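Local coordinates for protein prolyl endopeptidase (Myxococcus xanthus, PDB 2BKL) that probably cleaves oligopeptides on the carboxyl side of proline, and more weakly alanine, as a serine peptidase built from a beta-propeller and an alpha/beta-hydrolase domain, at residues K338-E343 with V417-Y422; V430-V435 with A513-Q518. All coordinates share one frame; numbering follows the deposited sequence.

Interaction 1 (K338-E343 with V417-Y422)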
loop_
_atom_site.group_PDB
_atom_site.type_symbol
_atom_site.label_atom_id
_atom_site.label_comp_id
_atom_site.label_asym_id
_atom_site.label_seq_id
_atom_site.Cartn_x
_atom_site.Cartn_y
_atom_site.Cartn_z
ATOM N N LYS A 338 -0.665 9.098 -17.519
ATOM C CA LYS A 338 -1.573 9.459 -18.616
ATOM C C LYS A 338 -2.555 8.309 -18.736
ATOM O O LYS A 338 -2.157 7.190 -19.074
ATOM C CB LYS A 338 -0.809 9.647 -19.943
ATOM C CG LYS A 338 0.281 10.724 -19.897
ATOM C CD LYS A 338 1.127 10.798 -21.190
ATOM C CE LYS A 338 0.278 11.059 -22.440
ATOM N NZ LYS A 338 1.170 11.194 -23.659
ATOM N N ASP A 339 -3.825 8.585 -18.448
ATOM C CA ASP A 339 -4.853 7.538 -18.384
ATOM C C ASP A 339 -4.344 6.281 -17.662
ATOM O O ASP A 339 -4.440 5.174 -18.163
ATOM C CB ASP A 339 -5.365 7.198 -19.786
ATOM C CG ASP A 339 -6.146 8.322 -20.400
ATOM O OD1 ASP A 339 -7.034 8.878 -19.724
ATOM O OD2 ASP A 339 -5.951 8.702 -21.576
ATOM N N ALA A 340 -3.803 6.492 -16.474
ATOM C CA ALA A 340 -3.380 5.409 -15.575
ATOM C C ALA A 340 -2.148 4.607 -16.001
ATOM O O ALA A 340 -1.869 3.573 -15.380
ATOM C CB ALA A 340 -4.528 4.464 -15.294
ATOM N N THR A 341 -1.419 5.080 -17.008
ATOM C CA THR A 341 -0.172 4.493 -17.463
ATOM C C THR A 341 0.950 5.514 -17.314
ATOM O O THR A 341 0.812 6.666 -17.687
ATOM C CB THR A 341 -0.363 4.087 -18.943
ATOM O OG1 THR A 341 -1.372 3.065 -19.026
ATOM C CG2 THR A 341 0.885 3.475 -19.535
ATOM N N SER A 342 2.083 5.097 -16.799
ATOM C CA SER A 342 3.100 6.080 -16.492
ATOM C C SER A 342 4.022 6.398 -17.669
ATOM O O SER A 342 4.231 5.601 -18.585
ATOM C CB SER A 342 3.880 5.729 -15.255
ATOM O OG SER A 342 4.638 4.596 -15.504
ATOM N N GLU A 343 4.524 7.620 -17.610
ATOM C CA GLU A 343 5.515 8.156 -18.524
ATOM C C GLU A 343 6.528 8.891 -17.675
ATOM O O GLU A 343 6.163 9.570 -16.716
ATOM C CB GLU A 343 4.869 9.123 -19.525
ATOM C CG GLU A 343 5.863 9.833 -20.441
ATOM C CD GLU A 343 5.237 10.441 -21.666
ATOM O OE1 GLU A 343 5.033 9.696 -22.649
ATOM O OE2 GLU A 343 4.974 11.666 -21.654
ATOM N N VAL A 417 -3.927 -7.484 -22.746
ATOM C CA VAL A 417 -4.388 -6.492 -21.789
ATOM C C VAL A 417 -5.114 -5.425 -22.577
ATOM O O VAL A 417 -4.579 -4.903 -23.569
ATOM C CB VAL A 417 -3.219 -5.800 -21.059
ATOM C CG1 VAL A 417 -3.727 -4.768 -20.052
ATOM C CG2 VAL A 417 -2.291 -6.837 -20.394
ATOM N N GLU A 418 -6.362 -5.184 -22.201
ATOM C CA GLU A 418 -7.159 -4.091 -22.732
ATOM C C GLU A 418 -7.254 -2.976 -21.693
ATOM O O GLU A 418 -7.188 -3.224 -20.476
ATOM C CB GLU A 418 -8.581 -4.575 -23.005
ATOM C CG GLU A 418 -8.695 -5.921 -23.706
ATOM C CD GLU A 418 -10.137 -6.205 -23.969
ATOM O OE1 GLU A 418 -10.738 -5.391 -24.695
ATOM O OE2 GLU A 418 -10.679 -7.179 -23.406
ATOM N N GLN A 419 -7.414 -1.752 -22.167
ATOM C CA GLN A 419 -7.845 -0.638 -21.358
ATOM C C GLN A 419 -9.119 -0.074 -21.927
ATOM O O GLN A 419 -9.186 0.276 -23.143
ATOM C CB GLN A 419 -6.800 0.457 -21.251
ATOM C CG GLN A 419 -7.257 1.597 -20.283
ATOM C CD GLN A 419 -6.213 2.653 -20.024
ATOM O OE1 GLN A 419 -5.588 3.176 -20.977
ATOM N NE2 GLN A 419 -6.006 2.960 -18.759
ATOM N N VAL A 420 -10.130 -0.037 -21.072
ATOM C CA VAL A 420 -11.442 0.446 -21.425
ATOM C C VAL A 420 -11.842 1.587 -20.512
ATOM O O VAL A 420 -11.231 1.807 -19.453
ATOM C CB VAL A 420 -12.484 -0.694 -21.352
ATOM C CG1 VAL A 420 -12.092 -1.827 -22.296
ATOM C CG2 VAL A 420 -12.683 -1.211 -19.918
ATOM N N PHE A 421 -12.874 2.314 -20.925
ATOM C CA PHE A 421 -13.429 3.432 -20.219
ATOM C C PHE A 421 -14.931 3.296 -20.144
ATOM O O PHE A 421 -15.598 3.224 -21.185
ATOM C CB PHE A 421 -12.992 4.746 -20.875
ATOM C CG PHE A 421 -11.522 4.866 -21.032
ATOM C CD1 PHE A 421 -10.769 5.366 -19.991
ATOM C CD2 PHE A 421 -10.881 4.452 -22.167
ATOM C CE1 PHE A 421 -9.393 5.459 -20.089
ATOM C CE2 PHE A 421 -9.462 4.541 -22.253
ATOM C CZ PHE A 421 -8.751 5.032 -21.186
ATOM N N TYR A 422 -15.481 3.268 -18.946
ATOM C CA TYR A 422 -16.926 3.083 -18.775
ATOM C C TYR A 422 -17.510 4.262 -18.008
ATOM O O TYR A 422 -16.806 4.963 -17.285
ATOM C CB TYR A 422 -17.235 1.747 -18.064
ATOM C CG TYR A 422 -16.737 1.651 -16.655
ATOM C CD1 TYR A 422 -15.466 1.179 -16.363
ATOM C CD2 TYR A 422 -17.524 2.079 -15.590
ATOM C CE1 TYR A 422 -15.004 1.152 -15.061
ATOM C CE2 TYR A 422 -17.059 2.026 -14.300
ATOM C CZ TYR A 422 -15.802 1.567 -14.045
ATOM O OH TYR A 422 -15.335 1.532 -12.748
HETATM O O HOH W 1 -3.137 4.268 -20.624
#
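Gln419 reaches from the outermost strand 415-423 of the alpha/beta-hydrolase sheet to Asp339, at the tip of a tight beta hairpin from the propeller domain. The hairpin joins strands 331-338 and 341-348 of one four-stranded propeller sheet through a type I' turn, Lys338 to Thr341, closed by the hydrogen bonds Lys338 N to Thr341 O (2.9 Å) and Thr341 N to Lys338 O (3.0 Å). The closest point is polar: Gln419 NE2 donates to Asp339 O over 2.8 Å, nearly straight at 165°, from a position tilted 30° out of the carbonyl plane. With CG anti to the backbone N (chi1 -176°) and the rest extended, Gln419 spans the interdomain seam. Ala340 CB lies 4.1 Å from Gln419 NE2, and the same residue also packs on Asn482. One water meets the other branch of the amide, lying 2.7 Å from Gln419 OE1, 2.7 Å from Thr341 OG1 and 2.9 Å from Asp339 O. Shortened to an alanine here, the side chain is likely to leave Asp339 O without its amide donor and the water without one of its partners. Contact is looser at Phe421, an exposed ring approached obliquely by Asp339 OD1, a carboxylate oxygen that has its hydrogen bond with Tyr489 OH instead and stays 4.2 Å from Phe421 CE1.

Interaction 2 (V430-V435 with A513-Q518)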
loop_
_atom_site.group_PDB
_atom_site.type_symbol
_atom_site.label_atom_id
_atom_site.label_comp_id
_atom_site.label_asym_id
_atom_site.label_seq_id
_atom_site.Cartn_x
_atom_site.Cartn_y
_atom_site.Cartn_z
ATOM N N VAL A 430 -14.535 6.217 -16.230
ATOM C CA VAL A 430 -13.608 5.553 -15.344
ATOM C C VAL A 430 -12.780 4.555 -16.129
ATOM O O VAL A 430 -13.355 3.767 -16.895
ATOM C CB VAL A 430 -14.361 4.808 -14.234
ATOM C CG1 VAL A 430 -13.357 4.103 -13.289
ATOM C CG2 VAL A 430 -15.294 5.732 -13.453
ATOM N N PRO A 431 -11.457 4.555 -16.001
ATOM C CA PRO A 431 -10.645 3.535 -16.670
ATOM C C PRO A 431 -10.683 2.184 -15.986
ATOM O O PRO A 431 -10.884 2.090 -14.771
ATOM C CB PRO A 431 -9.231 4.068 -16.611
ATOM C CG PRO A 431 -9.331 5.452 -16.008
ATOM C CD PRO A 431 -10.623 5.504 -15.239
ATOM N N MET A 432 -10.481 1.140 -16.771
ATOM C CA MET A 432 -10.349 -0.217 -16.253
ATOM C C MET A 432 -9.423 -1.012 -17.155
ATOM O O MET A 432 -9.523 -0.925 -18.397
ATOM C CB MET A 432 -11.722 -0.899 -16.138
ATOM C CG MET A 432 -11.635 -2.320 -15.657
ATOM S SD MET A 432 -13.237 -2.960 -15.033
ATOM C CE MET A 432 -14.305 -2.696 -16.390
ATOM N N PHE A 433 -8.509 -1.781 -16.568
ATOM C CA PHE A 433 -7.725 -2.782 -17.285
ATOM C C PHE A 433 -8.427 -4.117 -17.278
ATOM O O PHE A 433 -8.989 -4.521 -16.265
ATOM C CB PHE A 433 -6.341 -2.951 -16.653
ATOM C CG PHE A 433 -5.494 -1.716 -16.625
ATOM C CD1 PHE A 433 -4.926 -1.221 -17.791
ATOM C CD2 PHE A 433 -5.215 -1.065 -15.417
ATOM C CE1 PHE A 433 -4.120 -0.079 -17.770
ATOM C CE2 PHE A 433 -4.387 0.042 -15.398
ATOM C CZ PHE A 433 -3.857 0.540 -16.547
ATOM N N VAL A 434 -8.409 -4.810 -18.414
ATOM C CA VAL A 434 -9.015 -6.125 -18.535
ATOM C C VAL A 434 -7.999 -7.063 -19.138
ATOM O O VAL A 434 -7.472 -6.804 -20.225
ATOM C CB VAL A 434 -10.326 -6.106 -19.349
ATOM C CG1 VAL A 434 -10.992 -7.481 -19.269
ATOM C CG2 VAL A 434 -11.284 -5.037 -18.842
ATOM N N VAL A 435 -7.709 -8.152 -18.440
ATOM C CA VAL A 435 -6.627 -9.067 -18.818
ATOM C C VAL A 435 -7.206 -10.456 -19.016
ATOM O O VAL A 435 -8.002 -10.951 -18.218
ATOM C CB VAL A 435 -5.532 -9.128 -17.700
ATOM C CG1 VAL A 435 -4.337 -9.929 -18.174
ATOM C CG2 VAL A 435 -5.115 -7.706 -17.249
ATOM N N ALA A 513 -18.718 -3.624 -12.640
ATOM C CA ALA A 513 -19.334 -4.933 -12.667
ATOM C C ALA A 513 -20.406 -5.023 -13.720
ATOM O O ALA A 513 -20.512 -6.022 -14.430
ATOM C CB ALA A 513 -19.913 -5.276 -11.300
ATOM N N GLU A 514 -21.180 -3.964 -13.863
ATOM C CA GLU A 514 -22.221 -3.942 -14.885
ATOM C C GLU A 514 -21.584 -3.921 -16.287
ATOM O O GLU A 514 -22.075 -4.578 -17.210
ATOM C CB GLU A 514 -23.119 -2.727 -14.736
ATOM C CG GLU A 514 -24.044 -2.789 -13.521
ATOM C CD GLU A 514 -24.706 -1.437 -13.202
ATOM O OE1 GLU A 514 -24.109 -0.360 -13.417
ATOM O OE2 GLU A 514 -25.871 -1.457 -12.771
ATOM N N TYR A 515 -20.501 -3.169 -16.446
ATOM C CA TYR A 515 -19.815 -3.087 -17.741
ATOM C C TYR A 515 -19.298 -4.461 -18.193
ATOM O O TYR A 515 -19.455 -4.843 -19.350
ATOM C CB TYR A 515 -18.648 -2.106 -17.655
ATOM C CG TYR A 515 -17.796 -2.069 -18.891
ATOM C CD1 TYR A 515 -16.721 -2.934 -19.057
ATOM C CD2 TYR A 515 -18.063 -1.191 -19.931
ATOM C CE1 TYR A 515 -15.957 -2.937 -20.210
ATOM C CE2 TYR A 515 -17.292 -1.154 -21.041
ATOM C CZ TYR A 515 -16.216 -2.011 -21.192
ATOM O OH TYR A 515 -15.460 -2.019 -22.345
ATOM N N LEU A 516 -18.695 -5.224 -17.299
ATOM C CA LEU A 516 -18.142 -6.526 -17.656
ATOM C C LEU A 516 -19.221 -7.480 -18.147
ATOM O O LEU A 516 -18.974 -8.316 -19.015
ATOM C CB LEU A 516 -17.360 -7.110 -16.491
ATOM C CG LEU A 516 -16.117 -6.321 -16.109
ATOM C CD1 LEU A 516 -15.599 -6.737 -14.757
ATOM C CD2 LEU A 516 -15.030 -6.529 -17.139
ATOM N N VAL A 517 -20.428 -7.344 -17.617
ATOM C CA VAL A 517 -21.563 -8.143 -18.089
ATOM C C VAL A 517 -22.070 -7.589 -19.438
ATOM O O VAL A 517 -22.318 -8.374 -20.384
ATOM C CB VAL A 517 -22.658 -8.160 -17.020
ATOM C CG1 VAL A 517 -23.881 -8.919 -17.532
ATOM C CG2 VAL A 517 -22.138 -8.824 -15.779
ATOM N N GLN A 518 -22.266 -6.270 -19.531
ATOM C CA GLN A 518 -22.737 -5.638 -20.768
ATOM C C GLN A 518 -21.847 -5.997 -21.952
ATOM O O GLN A 518 -22.356 -6.240 -23.071
ATOM C CB GLN A 518 -22.723 -4.103 -20.619
ATOM C CG GLN A 518 -23.772 -3.449 -19.755
ATOM C CD GLN A 518 -23.392 -2.001 -19.249
ATOM O OE1 GLN A 518 -22.290 -1.421 -19.538
ATOM N NE2 GLN A 518 -24.300 -1.438 -18.453
#
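The ring of Tyr515 is the one flat group in the contact, and the methyl of Met432 comes to it obliquely, with Met432 CE 3.6 Å from Tyr515 CD1 and 4.2 Å from CE1. Along the CD2 side of the same ring lies Tyr422 of strand 415-423, and Val420 of the same strand also packs on Tyr515. The sulfur of Met432 stays back from the ring; CG is anti to the backbone N and the chain then bends at its last torsion (chi3 55°), which turns CE toward the helix. That methyl also touches Leu516, at 4.0 Å from CD2 and 4.1 Å from CG, and so sits between two consecutive helix residues. Leu516 extends the patch along the strand, its CD2 coming to 4.4 Å from Val434 CG2, a lighter touch. All of this is apolar packing of a helix on a beta-sheet, as expected in an alpha/beta-hydrolase core: the axes of segments 430-435 and 513-518 approach to 11.3 Å, with their directions 54° apart. Met432 and Val434 face the helix, whereas Phe433, between them, points to the other side of the sheet and meets Phe384. Strand 429-437 runs between strands 415-423 and 477-481, and Ala479 of the latter touches both Met432 and Leu516, while helix 503-518 covers this face and leads on to strand 527-532, after which comes Ser533 of the ligand pocket.

The two contacts lie on opposite faces of the first two strands of the hydrolase sheet. Strands 415-423 and 429-437 are antiparallel neighbours, paired through backbone hydrogen bonds, probably including Glu418 N to Val434 O (2.8 Å), so interaction 1 and interaction 2 share one framework. On the propeller-facing side, interaction 1 is partly buried and relies on an amide, a carbonyl and a water, as suits a seam between two domains. Interaction 2 is buried within the hydrolase domain and made of apolar contacts between side chains. The helix-facing residues of strand 415-423 are not those that meet the propeller hairpin.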